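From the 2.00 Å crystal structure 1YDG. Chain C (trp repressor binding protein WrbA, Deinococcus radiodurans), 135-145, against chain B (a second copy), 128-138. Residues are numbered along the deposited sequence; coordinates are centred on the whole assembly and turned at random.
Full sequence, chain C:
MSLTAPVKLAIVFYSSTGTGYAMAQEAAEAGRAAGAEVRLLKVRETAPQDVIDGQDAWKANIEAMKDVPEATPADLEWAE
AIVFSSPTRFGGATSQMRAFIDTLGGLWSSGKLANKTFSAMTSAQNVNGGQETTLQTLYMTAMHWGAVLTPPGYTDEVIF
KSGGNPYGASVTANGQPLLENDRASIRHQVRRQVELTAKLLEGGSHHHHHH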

ATOM      1  N   LEU C 135       1.184   5.085   8.147  1.00 12.29           N
ATOM      2  CA  LEU C 135       0.765   4.023   9.054  1.00 12.93           C
ATOM      3  C   LEU C 135       0.772   2.676   8.339  1.00 13.21           C
ATOM      4  O   LEU C 135       1.254   1.689   8.864  1.00 12.69           O
ATOM      5  CB  LEU C 135      -0.625   4.303   9.638  1.00 12.90           C
ATOM      6  CG  LEU C 135      -0.836   5.593  10.419  1.00 12.69           C
ATOM      7  CD1 LEU C 135      -2.333   5.883  10.630  1.00 12.37           C
ATOM      8  CD2 LEU C 135      -0.107   5.530  11.741  1.00 12.27           C
ATOM      9  N   GLN C 136       0.273   2.659   7.117  1.00 14.24           N
ATOM     10  CA  GLN C 136       0.298   1.460   6.297  1.00 14.39           C
ATOM     11  C   GLN C 136       1.709   0.868   6.211  1.00 13.92           C
ATOM     12  O   GLN C 136       1.895  -0.305   6.504  1.00 13.06           O
ATOM     13  CB  GLN C 136      -0.292   1.760   4.925  1.00 14.40           C
ATOM     14  CG  GLN C 136      -0.116   0.679   3.882  1.00 16.41           C
ATOM     15  CD  GLN C 136      -0.842   0.994   2.578  1.00 18.22           C
ATOM     16  OE1 GLN C 136      -0.347   1.757   1.749  1.00 23.62           O
ATOM     17  NE2 GLN C 136      -2.021   0.386   2.388  1.00 21.42           N
ATOM     18  N   THR C 137       2.706   1.673   5.853  1.00 14.11           N
ATOM     19  CA  THR C 137       4.071   1.151   5.730  1.00 14.37           C
ATOM     20  C   THR C 137       4.612   0.594   7.060  1.00 14.52           C
ATOM     21  O   THR C 137       5.346  -0.389   7.073  1.00 14.57           O
ATOM     22  CB  THR C 137       5.071   2.183   5.139  1.00 14.76           C
ATOM     23  OG1 THR C 137       6.314   1.517   4.855  1.00 18.00           O
ATOM     24  CG2 THR C 137       5.321   3.302   6.083  1.00 12.45           C
ATOM     25  N   LEU C 138       4.235   1.208   8.174  1.00 13.89           N
ATOM     26  CA  LEU C 138       4.614   0.675   9.471  1.00 13.64           C
ATOM     27  C   LEU C 138       3.912  -0.657   9.780  1.00 13.35           C
ATOM     28  O   LEU C 138       4.529  -1.564  10.316  1.00 13.18           O
ATOM     29  CB  LEU C 138       4.352   1.700  10.566  1.00 13.71           C
ATOM     30  CG  LEU C 138       5.244   2.941  10.523  1.00 14.38           C
ATOM     31  CD1 LEU C 138       4.799   3.924  11.588  1.00 15.67           C
ATOM     32  CD2 LEU C 138       6.721   2.616  10.736  1.00 15.10           C
ATOM     33  N   TYR C 139       2.631  -0.781   9.447  1.00 12.67           N
ATOM     34  CA  TYR C 139       1.953  -2.067   9.619  1.00 12.92           C
ATOM     35  C   TYR C 139       2.564  -3.187   8.750  1.00 13.34           C
ATOM     36  O   TYR C 139       2.762  -4.312   9.220  1.00 13.04           O
ATOM     37  CB  TYR C 139       0.445  -1.933   9.398  1.00 11.87           C
ATOM     38  CG  TYR C 139      -0.271  -1.223  10.537  1.00 10.84           C
ATOM     39  CD1 TYR C 139      -0.418  -1.822  11.769  1.00  9.30           C
ATOM     40  CD2 TYR C 139      -0.789   0.066  10.370  1.00 11.32           C
ATOM     41  CE1 TYR C 139      -1.085  -1.187  12.818  1.00 10.12           C
ATOM     42  CE2 TYR C 139      -1.444   0.725  11.407  1.00 11.29           C
ATOM     43  CZ  TYR C 139      -1.593   0.088  12.639  1.00  9.99           C
ATOM     44  OH  TYR C 139      -2.249   0.713  13.672  1.00 10.59           O
ATOM     45  N   MET C 140       2.891  -2.882   7.498  1.00 13.88           N
ATOM     46  CA  MET C 140       3.488  -3.895   6.626  1.00 14.72           C
ATOM     47  C   MET C 140       4.783  -4.436   7.209  1.00 14.61           C
ATOM     48  O   MET C 140       5.026  -5.639   7.145  1.00 14.05           O
ATOM     49  CB  MET C 140       3.714  -3.371   5.201  1.00 15.69           C
ATOM     50  CG  MET C 140       2.432  -2.938   4.457  1.00 19.52           C
ATOM     51  SD  MET C 140       0.920  -3.882   4.802  1.00 27.26           S
ATOM     52  CE  MET C 140       1.008  -5.205   3.569  1.00 25.91           C
ATOM     53  N   THR C 141       5.608  -3.554   7.775  1.00 14.70           N
ATOM     54  CA  THR C 141       6.816  -3.971   8.490  1.00 14.70           C
ATOM     55  C   THR C 141       6.524  -4.910   9.664  1.00 14.32           C
ATOM     56  O   THR C 141       7.164  -5.955   9.805  1.00 14.80           O
ATOM     57  CB  THR C 141       7.631  -2.734   8.974  1.00 14.75           C
ATOM     58  OG1 THR C 141       8.257  -2.125   7.845  1.00 17.85           O
ATOM     59  CG2 THR C 141       8.693  -3.129   9.942  1.00 15.14           C
ATOM     60  N   ALA C 142       5.552  -4.557  10.494  1.00 14.05           N
ATOM     61  CA  ALA C 142       5.174  -5.413  11.622  1.00 14.39           C
ATOM     62  C   ALA C 142       4.665  -6.816  11.213  1.00 14.30           C
ATOM     63  O   ALA C 142       4.822  -7.793  11.962  1.00 13.50           O
ATOM     64  CB  ALA C 142       4.149  -4.701  12.497  1.00 13.94           C
ATOM     65  N   MET C 143       4.074  -6.919  10.031  1.00 14.43           N
ATOM     66  CA  MET C 143       3.657  -8.229   9.481  1.00 14.96           C
ATOM     67  C   MET C 143       4.826  -9.198   9.239  1.00 14.78           C
ATOM     68  O   MET C 143       4.668 -10.404   9.408  1.00 14.82           O
ATOM     69  CB  MET C 143       2.910  -8.046   8.158  1.00 14.55           C
ATOM     70  CG  MET C 143       1.618  -7.267   8.292  1.00 15.50           C
ATOM     71  SD  MET C 143       0.553  -7.545   6.897  1.00 17.22           S
ATOM     72  CE  MET C 143      -0.684  -6.288   7.187  1.00 17.72           C
ATOM     73  N   HIS C 144       5.976  -8.661   8.830  1.00 14.92           N
ATOM     74  CA  HIS C 144       7.198  -9.450   8.668  1.00 15.10           C
ATOM     75  C   HIS C 144       7.638 -10.018  10.011  1.00 15.60           C
ATOM     76  O   HIS C 144       8.284 -11.063  10.058  1.00 16.36           O
ATOM     77  CB  HIS C 144       8.340  -8.617   8.078  1.00 14.56           C
ATOM     78  CG  HIS C 144       8.172  -8.296   6.630  1.00 14.85           C
ATOM     79  ND1 HIS C 144       8.953  -8.866   5.645  1.00 11.11           N
ATOM     80  CD2 HIS C 144       7.301  -7.475   5.995  1.00 13.51           C
ATOM     81  CE1 HIS C 144       8.569  -8.405   4.468  1.00 13.27           C
ATOM     82  NE2 HIS C 144       7.580  -7.546   4.652  1.00 12.27           N
ATOM     83  N   TRP C 145       7.270  -9.358  11.106  1.00 16.02           N
ATOM     84  CA  TRP C 145       7.584  -9.889  12.436  1.00 15.85           C
ATOM     85  C   TRP C 145       6.622 -10.949  12.939  1.00 15.75           C
ATOM     86  O   TRP C 145       6.883 -11.581  13.963  1.00 16.56           O
ATOM     87  CB  TRP C 145       7.628  -8.768  13.456  1.00 16.23           C
ATOM     88  CG  TRP C 145       8.482  -7.655  13.058  1.00 17.47           C
ATOM     89  CD1 TRP C 145       9.475  -7.673  12.139  1.00 16.55           C
ATOM     90  CD2 TRP C 145       8.452  -6.335  13.600  1.00 16.39           C
ATOM     91  NE1 TRP C 145      10.041  -6.435  12.039  1.00 17.87           N
ATOM     92  CE2 TRP C 145       9.440  -5.595  12.935  1.00 18.09           C
ATOM     93  CE3 TRP C 145       7.662  -5.703  14.560  1.00 18.17           C
ATOM     94  CZ2 TRP C 145       9.677  -4.252  13.210  1.00 17.82           C
ATOM     95  CZ3 TRP C 145       7.903  -4.355  14.840  1.00 17.73           C
ATOM     96  CH2 TRP C 145       8.895  -3.654  14.164  1.00 17.55           C
TER
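Chain B, residues 128-138: NGGQETTLQTL

Two copies of one helix that meet nearly antiparallel often touch along one face of each helix, where residues three, four or seven apart come round to the same side, and the contact between chains C and B of WrbA is a compact example. Residues 131-138 of chain B form a helix that continues beyond the stretch, preceded by a short loop, and its N-to-C direction runs at 161° to that of the chain C helix, with a signed crossing angle of -161°. The axes come no closer than 11.4 Å, so the gap is bridged by side chains, except at the glycines, where a chain C side chain meets chain B backbone, and no hydrogen bond crosses it.

The register follows the antiparallel course. Thr C137 lies opposite its own counterpart in the register, Thr B137, its CA-to-CB bond sideways and that of Thr B137 toward chain C, with CA atoms 7.3 Å apart; from there the pairing proceeds in opposite senses, Met C140 with Thr B133 and His C144 with Gly B129. The two threonines adopt different rotamers. Thr C137 is t, and its OG1 lies 3.8 Å from CG2 of Thr B137, a polar atom against a methyl. Thr B137 is p, a rotamer in which its OG1 donates a hydrogen bond back to O of Thr B134 (2.7 Å) while CG2 is left to meet the neighbour. The glutamines, by contrast, remain near-symmetric: Gln C136 and Gln B136 are both t at chi1 and chi2, with chi3 of 81° and 72°. These extended chains bring OE1 of Gln C136 to 4.0 Å from OE1 of Gln B136. Two carbonyl oxygens offer each other no proton, and the amide groups of both residues find their hydrogen bonds elsewhere in the structure.

Met C140 starts m at chi1, turns through an off-well chi2 of -34° and ends with chi3 at -89°. Its CE comes to 4.3 Å from CG2 of Thr B133, a loose contact between methyl groups. Thr B133 is p, with its OG1 2.9 Å from O of Gly B130.

At the far end, the absence of side chains matters. His C144, m at chi1, reaches the loop with its ring edge: CE1 lies 3.4 Å from O of Gly B129 and 4.1 Å from CA of Gly B130, both near the ring plane. An ideal CB on Gly B130 would fall 2.9 Å from CE1 of His C144, a clash. Its phi of 107° already calls for glycine, since a CB would also jam against the preceding carbonyl oxygen. This same residue is the N-cap of the chain B helix, and its O accepts hydrogen bonds from N and OG1 of Thr B134, each at 2.9 Å.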

ATOM      1  N   ASN B 128       8.397 -13.708  -2.608  1.00 32.26           N
ATOM      2  CA  ASN B 128       7.280 -12.885  -2.140  1.00 31.27           C
ATOM      3  C   ASN B 128       7.575 -12.147  -0.812  1.00 30.24           C
ATOM      4  O   ASN B 128       6.649 -11.906  -0.017  1.00 30.70           O
ATOM      5  CB  ASN B 128       6.040 -13.773  -1.939  1.00 32.02           C
ATOM      6  CG  ASN B 128       5.768 -14.711  -3.123  1.00 32.98           C
ATOM      7  OD1 ASN B 128       5.960 -15.929  -3.014  1.00 32.59           O
ATOM      8  ND2 ASN B 128       5.318 -14.141  -4.256  1.00 33.34           N
ATOM      9  N   GLY B 129       8.839 -11.782  -0.577  1.00 27.88           N
ATOM     10  CA  GLY B 129       9.250 -11.253   0.715  1.00 26.29           C
ATOM     11  C   GLY B 129       9.242  -9.736   0.856  1.00 24.44           C
ATOM     12  O   GLY B 129      10.116  -9.185   1.497  1.00 22.66           O
ATOM     13  N   GLY B 130       8.283  -9.064   0.222  1.00 23.22           N
ATOM     14  CA  GLY B 130       8.018  -7.648   0.471  1.00 23.11           C
ATOM     15  C   GLY B 130       8.469  -6.721  -0.634  1.00 22.33           C
ATOM     16  O   GLY B 130       8.346  -5.499  -0.514  1.00 22.64           O
ATOM     17  N   GLN B 131       8.981  -7.308  -1.708  1.00 21.44           N
ATOM     18  CA  GLN B 131       9.402  -6.582  -2.873  1.00 21.20           C
ATOM     19  C   GLN B 131       8.324  -5.623  -3.401  1.00 20.67           C
ATOM     20  O   GLN B 131       8.615  -4.449  -3.643  1.00 19.23           O
ATOM     21  CB  GLN B 131       9.780  -7.545  -4.001  1.00 21.74           C
ATOM     22  CG  GLN B 131      11.085  -8.317  -3.809  1.00 24.20           C
ATOM     23  CD  GLN B 131      10.854  -9.765  -3.419  1.00 27.04           C
ATOM     24  OE1 GLN B 131      10.060 -10.056  -2.507  1.00 28.71           O
ATOM     25  NE2 GLN B 131      11.565 -10.683  -4.081  1.00 25.35           N
ATOM     26  N   GLU B 132       7.101  -6.126  -3.591  1.00 18.82           N
ATOM     27  CA  GLU B 132       6.042  -5.317  -4.173  1.00 18.92           C
ATOM     28  C   GLU B 132       5.734  -4.136  -3.287  1.00 17.27           C
ATOM     29  O   GLU B 132       5.576  -3.026  -3.770  1.00 16.08           O
ATOM     30  CB  GLU B 132       4.762  -6.127  -4.405  1.00 18.47           C
ATOM     31  CG  GLU B 132       4.908  -7.133  -5.499  1.00 18.93           C
ATOM     32  CD  GLU B 132       3.627  -7.892  -5.819  1.00 19.87           C
ATOM     33  OE1 GLU B 132       3.703  -8.703  -6.749  1.00 26.37           O
ATOM     34  OE2 GLU B 132       2.563  -7.685  -5.200  1.00 16.90           O
ATOM     35  N   THR B 133       5.679  -4.361  -1.981  1.00 16.05           N
ATOM     36  CA  THR B 133       5.390  -3.257  -1.097  1.00 15.53           C
ATOM     37  C   THR B 133       6.569  -2.254  -1.109  1.00 14.87           C
ATOM     38  O   THR B 133       6.338  -1.049  -1.024  1.00 14.29           O
ATOM     39  CB  THR B 133       4.958  -3.709   0.300  1.00 15.83           C
ATOM     40  OG1 THR B 133       5.977  -4.523   0.893  1.00 18.04           O
ATOM     41  CG2 THR B 133       3.630  -4.521   0.221  1.00 17.10           C
ATOM     42  N   THR B 134       7.802  -2.742  -1.284  1.00 14.11           N
ATOM     43  CA  THR B 134       8.983  -1.862  -1.285  1.00 13.37           C
ATOM     44  C   THR B 134       8.896  -0.939  -2.463  1.00 12.33           C
ATOM     45  O   THR B 134       9.125   0.258  -2.323  1.00 11.28           O
ATOM     46  CB  THR B 134      10.306  -2.637  -1.351  1.00 13.67           C
ATOM     47  OG1 THR B 134      10.407  -3.513  -0.218  1.00 15.71           O
ATOM     48  CG2 THR B 134      11.509  -1.693  -1.361  1.00 14.20           C
ATOM     49  N   LEU B 135       8.539  -1.488  -3.626  1.00 11.68           N
ATOM     50  CA  LEU B 135       8.348  -0.674  -4.813  1.00 12.39           C
ATOM     51  C   LEU B 135       7.220   0.348  -4.596  1.00 12.38           C
ATOM     52  O   LEU B 135       7.378   1.540  -4.887  1.00 12.24           O
ATOM     53  CB  LEU B 135       8.046  -1.558  -6.016  1.00 12.06           C
ATOM     54  CG  LEU B 135       9.163  -2.542  -6.378  1.00 11.79           C
ATOM     55  CD1 LEU B 135       8.667  -3.556  -7.375  1.00 11.79           C
ATOM     56  CD2 LEU B 135      10.380  -1.786  -6.939  1.00 10.43           C
ATOM     57  N   GLN B 136       6.086  -0.118  -4.096  1.00 12.84           N
ATOM     58  CA  GLN B 136       4.955   0.754  -3.806  1.00 12.97           C
ATOM     59  C   GLN B 136       5.352   1.954  -2.938  1.00 12.59           C
ATOM     60  O   GLN B 136       4.996   3.086  -3.249  1.00 11.46           O
ATOM     61  CB  GLN B 136       3.851  -0.021  -3.101  1.00 13.30           C
ATOM     62  CG  GLN B 136       2.690   0.854  -2.595  1.00 14.73           C
ATOM     63  CD  GLN B 136       1.586   0.033  -1.875  1.00 15.04           C
ATOM     64  OE1 GLN B 136       1.775  -0.464  -0.753  1.00 20.71           O
ATOM     65  NE2 GLN B 136       0.439  -0.074  -2.513  1.00 15.44           N
ATOM     66  N   THR B 137       6.066   1.706  -1.849  1.00 12.44           N
ATOM     67  CA  THR B 137       6.472   2.803  -0.960  1.00 13.20           C
ATOM     68  C   THR B 137       7.334   3.823  -1.701  1.00 12.90           C
ATOM     69  O   THR B 137       7.251   5.031  -1.445  1.00 13.72           O
ATOM     70  CB  THR B 137       7.225   2.317   0.282  1.00 13.90           C
ATOM     71  OG1 THR B 137       8.445   1.677  -0.102  1.00 17.09           O
ATOM     72  CG2 THR B 137       6.399   1.332   1.069  1.00 15.05           C
ATOM     73  N   LEU B 138       8.139   3.340  -2.638  1.00 12.43           N
ATOM     74  CA  LEU B 138       9.010   4.218  -3.432  1.00 12.18           C
ATOM     75  C   LEU B 138       8.226   5.057  -4.442  1.00 11.73           C
ATOM     76  O   LEU B 138       8.515   6.252  -4.629  1.00 10.26           O
ATOM     77  CB  LEU B 138      10.100   3.393  -4.123  1.00 11.63           C
ATOM     78  CG  LEU B 138      11.152   2.796  -3.175  1.00 12.72           C
ATOM     79  CD1 LEU B 138      12.114   1.902  -3.947  1.00 12.71           C
ATOM     80  CD2 LEU B 138      11.937   3.893  -2.399  1.00 12.48           C
TER